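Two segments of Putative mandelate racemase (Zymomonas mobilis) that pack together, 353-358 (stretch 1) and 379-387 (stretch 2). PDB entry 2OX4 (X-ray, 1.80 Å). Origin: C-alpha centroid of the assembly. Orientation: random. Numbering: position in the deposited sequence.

Stretch 1 (353-358) EELCVH
Stretch 2, residues 379-387: ITEKLYQIS

Two irregular segments of one chain can be joined by a small polar clasp backed by an apolar patch, and the contact between residues 353-358 and 379-387 of this putative mandelate racemase, which buries 385 Å² in all, is a compact example. The register is set by a single beta bridge between Cys-356 and Ile-379, whose CA atoms lie 4.4 Å apart.

Stretch 1 begins with a type I turn from Glu-353 to Cys-356, with phi/psi of -73/-9 at Glu-354 and -84/-24 at Leu-355; Cys-356 then extends to -129/152. In stretch 2, Ile-379 and Thr-380 are both extended, at -84/159 and -85/159, before residues 381-385 adopt helical phi/psi values.

Thr-380 is the focus of the clasp. Its CA-to-CB bond points toward stretch 1, and with chi1 in p (58°) Thr-380 OG1 donates a hydrogen bond to Glu-354 O at 2.9 Å. The backbone Thr-380 N donates to Leu-355 O at 3.1 Å, with an N-H...O angle of 156°. One residue thus engages two successive carbonyls of the turn, using side chain and backbone together. Leu-355 O also receives a CA-H...O contact from Ile-379 CA at 3.4 Å, while the methyl of Thr-380 packs on the backbone beyond, CG2 lying 3.6 Å from Cys-356 C.

Apolar packing accompanies these bonds. The CA-to-CB bond of Leu-355 points away overall, yet its m,t rotamer (-59°, 178°) brings the end of the side chain nearer, so that Leu-355 CD2 lies 3.7 Å from Ile-386 CD1 and 3.9 Å from Leu-383 CD1. The CA-to-CB bond of Ile-386 points toward stretch 1, and its rotamer is p,t (61°, 159°); that of Leu-383 points sideways, though the end of the side chain comes nearer, with chi1 between wells at -109° and chi2 at 84°. Within stretch 2, Leu-383 N bonds to Thr-380 O and Ile-386 N to Leu-383 O, both at 3.2 Å; Ile-386 itself, at -120/26, follows the helical run.

A looser charged pair completes the contact. Glu-354 is p,t with chi3 at -7°, and Glu-354 OE1 forms a long salt bridge to Lys-382 NZ at 4.0 Å. The Lys-382 side chain is bent, with chi1 between wells at -143° and chi2 to chi4 at -153° (t), -45° (m) and -71° (m). A water gives a second connection between the same two residues, accepting from Lys-382 NZ at 2.9 Å and donating to Glu-354 O at 2.8 Å. That carbonyl therefore serves both the threonine hydroxyl and the water, tying the direct and solvent-mediated interactions together.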

ATOM      1  N   GLU C 353     -44.854 -14.872 -20.228  1.00 25.41           N
ATOM      2  CA  GLU C 353     -46.174 -14.572 -19.646  1.00 28.82           C
ATOM      3  C   GLU C 353     -46.961 -15.779 -19.123  1.00 25.50           C
ATOM      4  O   GLU C 353     -47.635 -15.674 -18.107  1.00 24.21           O
ATOM      5  CB  GLU C 353     -47.041 -13.756 -20.611  1.00 26.41           C
ATOM      6  CG  GLU C 353     -46.458 -12.402 -20.970  1.00 39.36           C
ATOM      7  CD  GLU C 353     -47.109 -11.776 -22.199  1.00 52.93           C
ATOM      8  OE1 GLU C 353     -48.321 -11.464 -22.143  1.00 69.36           O
ATOM      9  OE2 GLU C 353     -46.403 -11.590 -23.219  1.00 66.71           O
ATOM     10  N   GLU C 354     -46.887 -16.920 -19.812  1.00 22.57           N
ATOM     11  CA  GLU C 354     -47.708 -18.092 -19.458  1.00 25.43           C
ATOM     12  C   GLU C 354     -47.269 -18.813 -18.175  1.00 20.85           C
ATOM     13  O   GLU C 354     -47.968 -19.706 -17.672  1.00 17.13           O
ATOM     14  CB  GLU C 354     -47.752 -19.089 -20.619  1.00 25.73           C
ATOM     15  CG  GLU C 354     -46.402 -19.750 -20.920  1.00 19.50           C
ATOM     16  CD  GLU C 354     -46.478 -20.785 -22.044  1.00 34.49           C
ATOM     17  OE1 GLU C 354     -47.596 -21.092 -22.515  1.00 32.94           O
ATOM     18  OE2 GLU C 354     -45.415 -21.301 -22.458  1.00 34.83           O
ATOM     19  N   LEU C 355     -46.111 -18.419 -17.650  1.00 19.85           N
ATOM     20  CA  LEU C 355     -45.484 -19.128 -16.537  1.00 20.38           C
ATOM     21  C   LEU C 355     -46.019 -18.712 -15.175  1.00 19.23           C
ATOM     22  O   LEU C 355     -45.927 -19.485 -14.217  1.00 16.69           O
ATOM     23  CB  LEU C 355     -43.961 -18.945 -16.572  1.00 17.37           C
ATOM     24  CG  LEU C 355     -43.256 -19.419 -17.844  1.00 18.31           C
ATOM     25  CD1 LEU C 355     -41.760 -19.123 -17.763  1.00 18.81           C
ATOM     26  CD2 LEU C 355     -43.507 -20.904 -18.066  1.00 15.54           C
ATOM     27  N   CYS C 356     -46.563 -17.496 -15.084  1.00 17.35           N
ATOM     28  CA  CYS C 356     -46.991 -16.938 -13.801  1.00 11.02           C
ATOM     29  C   CYS C 356     -48.420 -16.409 -13.809  1.00 20.59           C
ATOM     30  O   CYS C 356     -48.920 -15.950 -14.839  1.00 21.08           O
ATOM     31  CB  CYS C 356     -46.056 -15.803 -13.364  1.00 19.56           C
ATOM     32  SG  CYS C 356     -44.350 -16.313 -13.096  1.00 23.31           S
ATOM     33  N   VAL C 357     -49.046 -16.446 -12.637  1.00 14.07           N
ATOM     34  CA  VAL C 357     -50.416 -15.981 -12.434  1.00 17.25           C
ATOM     35  C   VAL C 357     -50.604 -14.475 -12.674  1.00 25.85           C
ATOM     36  O   VAL C 357     -51.554 -14.073 -13.361  1.00 23.36           O
ATOM     37  CB  VAL C 357     -50.941 -16.411 -11.038  1.00 19.48           C
ATOM     38  CG1 VAL C 357     -52.301 -15.799 -10.736  1.00 25.96           C
ATOM     39  CG2 VAL C 357     -51.019 -17.933 -10.953  1.00 18.69           C
ATOM     40  N   HIS C 358     -49.700 -13.652 -12.128  1.00 15.96           N
ATOM     41  CA  HIS C 358     -49.748 -12.191 -12.319  1.00 17.30           C
ATOM     42  C   HIS C 358     -48.669 -11.719 -13.275  1.00 20.07           C
ATOM     43  O   HIS C 358     -47.529 -12.165 -13.197  1.00 22.66           O
ATOM     44  CB  HIS C 358     -49.588 -11.456 -10.988  1.00 16.84           C
ATOM     45  CG  HIS C 358     -50.475 -11.974  -9.905  1.00 20.79           C
ATOM     46  ND1 HIS C 358     -51.835 -11.754  -9.888  1.00 23.62           N
ATOM     47  CD2 HIS C 358     -50.202 -12.730  -8.815  1.00 21.54           C
ATOM     48  CE1 HIS C 358     -52.360 -12.337  -8.827  1.00 18.37           C
ATOM     49  NE2 HIS C 358     -51.391 -12.933  -8.157  1.00 31.54           N
ATOM     50  N   ILE C 379     -46.750 -19.571  -9.666  1.00 17.91           N
ATOM     51  CA  ILE C 379     -46.641 -20.236 -10.957  1.00 17.32           C
ATOM     52  C   ILE C 379     -48.022 -20.746 -11.378  1.00 18.70           C
ATOM     53  O   ILE C 379     -48.919 -20.902 -10.547  1.00 17.63           O
ATOM     54  CB  ILE C 379     -45.637 -21.392 -10.916  1.00 16.24           C
ATOM     55  CG1 ILE C 379     -45.945 -22.335  -9.734  1.00 14.34           C
ATOM     56  CG2 ILE C 379     -44.211 -20.823 -10.836  1.00 18.27           C
ATOM     57  CD1 ILE C 379     -45.266 -23.689  -9.810  1.00 19.38           C
ATOM     58  N   THR C 380     -48.173 -20.980 -12.675  1.00 20.53           N
ATOM     59  CA  THR C 380     -49.388 -21.560 -13.235  1.00 19.87           C
ATOM     60  C   THR C 380     -49.350 -23.090 -13.169  1.00 26.14           C
ATOM     61  O   THR C 380     -48.269 -23.694 -13.067  1.00 20.42           O
ATOM     62  CB  THR C 380     -49.566 -21.103 -14.692  1.00 21.20           C
ATOM     63  OG1 THR C 380     -48.415 -21.483 -15.461  1.00 24.33           O
ATOM     64  CG2 THR C 380     -49.724 -19.581 -14.752  1.00 19.92           C
ATOM     65  N   GLU C 381     -50.519 -23.726 -13.238  1.00 25.34           N
ATOM     66  CA  GLU C 381     -50.583 -25.194 -13.193  1.00 20.68           C
ATOM     67  C   GLU C 381     -49.897 -25.840 -14.392  1.00 20.57           C
ATOM     68  O   GLU C 381     -49.461 -26.987 -14.309  1.00 21.54           O
ATOM     69  CB  GLU C 381     -52.029 -25.698 -13.092  1.00 25.77           C
ATOM     70  CG  GLU C 381     -52.737 -25.344 -11.790  1.00 42.54           C
ATOM     71  CD  GLU C 381     -52.282 -26.206 -10.629  1.00 67.53           C
ATOM     72  OE1 GLU C 381     -51.715 -25.650  -9.664  1.00 81.69           O
ATOM     73  OE2 GLU C 381     -52.483 -27.437 -10.684  1.00 64.01           O
ATOM     74  N   LYS C 382     -49.809 -25.096 -15.495  1.00 20.24           N
ATOM     75  CA  LYS C 382     -49.183 -25.574 -16.729  1.00 24.25           C
ATOM     76  C   LYS C 382     -47.726 -25.998 -16.517  1.00 27.38           C
ATOM     77  O   LYS C 382     -47.216 -26.867 -17.232  1.00 21.55           O
ATOM     78  CB  LYS C 382     -49.224 -24.484 -17.805  1.00 22.29           C
ATOM     79  CG  LYS C 382     -49.459 -25.014 -19.216  1.00 44.58           C
ATOM     80  CD  LYS C 382     -48.868 -24.095 -20.284  1.00 46.32           C
ATOM     81  CE  LYS C 382     -49.192 -22.631 -20.022  1.00 63.39           C
ATOM     82  NZ  LYS C 382     -50.631 -22.300 -20.251  1.00 65.85           N
ATOM     83  N   LEU C 383     -47.062 -25.383 -15.536  1.00 24.64           N
ATOM     84  CA  LEU C 383     -45.652 -25.670 -15.269  1.00 19.08           C
ATOM     85  C   LEU C 383     -45.338 -27.144 -15.134  1.00 14.95           C
ATOM     86  O   LEU C 383     -44.294 -27.593 -15.588  1.00 17.99           O
ATOM     87  CB  LEU C 383     -45.154 -24.920 -14.036  1.00 20.75           C
ATOM     88  CG  LEU C 383     -44.195 -23.812 -14.464  1.00 28.15           C
ATOM     89  CD1 LEU C 383     -45.013 -22.588 -14.862  1.00 36.04           C
ATOM     90  CD2 LEU C 383     -43.246 -23.506 -13.341  1.00 33.08           C
ATOM     91  N   TYR C 384     -46.260 -27.903 -14.541  1.00 16.32           N
ATOM     92  CA  TYR C 384     -46.084 -29.340 -14.346  1.00 19.23           C
ATOM     93  C   TYR C 384     -45.940 -30.091 -15.671  1.00 24.31           C
ATOM     94  O   TYR C 384     -45.282 -31.122 -15.740  1.00 26.88           O
ATOM     95  CB  TYR C 384     -47.251 -29.911 -13.525  1.00 19.65           C
ATOM     96  CG  TYR C 384     -47.250 -29.444 -12.085  1.00 25.08           C
ATOM     97  CD1 TYR C 384     -47.840 -28.225 -11.715  1.00 27.20           C
ATOM     98  CD2 TYR C 384     -46.637 -30.208 -11.091  1.00 30.52           C
ATOM     99  CE1 TYR C 384     -47.823 -27.791 -10.386  1.00 30.52           C
ATOM    100  CE2 TYR C 384     -46.617 -29.784  -9.766  1.00 27.74           C
ATOM    101  CZ  TYR C 384     -47.207 -28.579  -9.420  1.00 29.84           C
ATOM    102  OH  TYR C 384     -47.173 -28.169  -8.106  1.00 33.53           O
ATOM    103  N   GLN C 385     -46.544 -29.554 -16.724  1.00 19.88           N
ATOM    104  CA  GLN C 385     -46.540 -30.208 -18.029  1.00 20.79           C
ATOM    105  C   GLN C 385     -45.439 -29.695 -18.965  1.00 20.49           C
ATOM    106  O   GLN C 385     -45.133 -30.322 -19.978  1.00 21.01           O
ATOM    107  CB  GLN C 385     -47.912 -30.059 -18.692  1.00 22.60           C
ATOM    108  CG  GLN C 385     -48.929 -31.122 -18.277  1.00 43.85           C
ATOM    109  CD  GLN C 385     -48.446 -32.545 -18.534  1.00 63.95           C
ATOM    110  OE1 GLN C 385     -48.067 -33.262 -17.607  1.00 63.33           O
ATOM    111  NE2 GLN C 385     -48.457 -32.955 -19.799  1.00 75.39           N
ATOM    112  N   ILE C 386     -44.848 -28.551 -18.636  1.00 13.95           N
ATOM    113  CA  ILE C 386     -43.863 -27.918 -19.521  1.00 14.79           C
ATOM    114  C   ILE C 386     -42.485 -27.761 -18.840  1.00 14.87           C
ATOM    115  O   ILE C 386     -41.696 -26.881 -19.202  1.00 16.38           O
ATOM    116  CB  ILE C 386     -44.357 -26.564 -20.101  1.00 16.49           C
ATOM    117  CG1 ILE C 386     -44.635 -25.547 -18.979  1.00 10.64           C
ATOM    118  CG2 ILE C 386     -45.602 -26.764 -20.983  1.00 21.17           C
ATOM    119  CD1 ILE C 386     -44.611 -24.120 -19.472  1.00 18.19           C
ATOM    120  N   SER C 387     -42.216 -28.634 -17.874  1.00 16.13           N
ATOM    121  CA  SER C 387     -40.959 -28.603 -17.120  1.00 15.29           C
ATOM    122  C   SER C 387     -40.411 -30.016 -16.929  1.00 18.32           C
ATOM    123  O   SER C 387     -41.171 -30.993 -16.861  1.00 17.25           O
ATOM    124  CB  SER C 387     -41.171 -27.961 -15.737  1.00 12.49           C
ATOM    125  OG  SER C 387     -41.791 -26.689 -15.827  1.00 16.27           O
TER
HETATM  126  O   HOH W   1     -50.649 -20.449 -18.039  1.00 22.45           O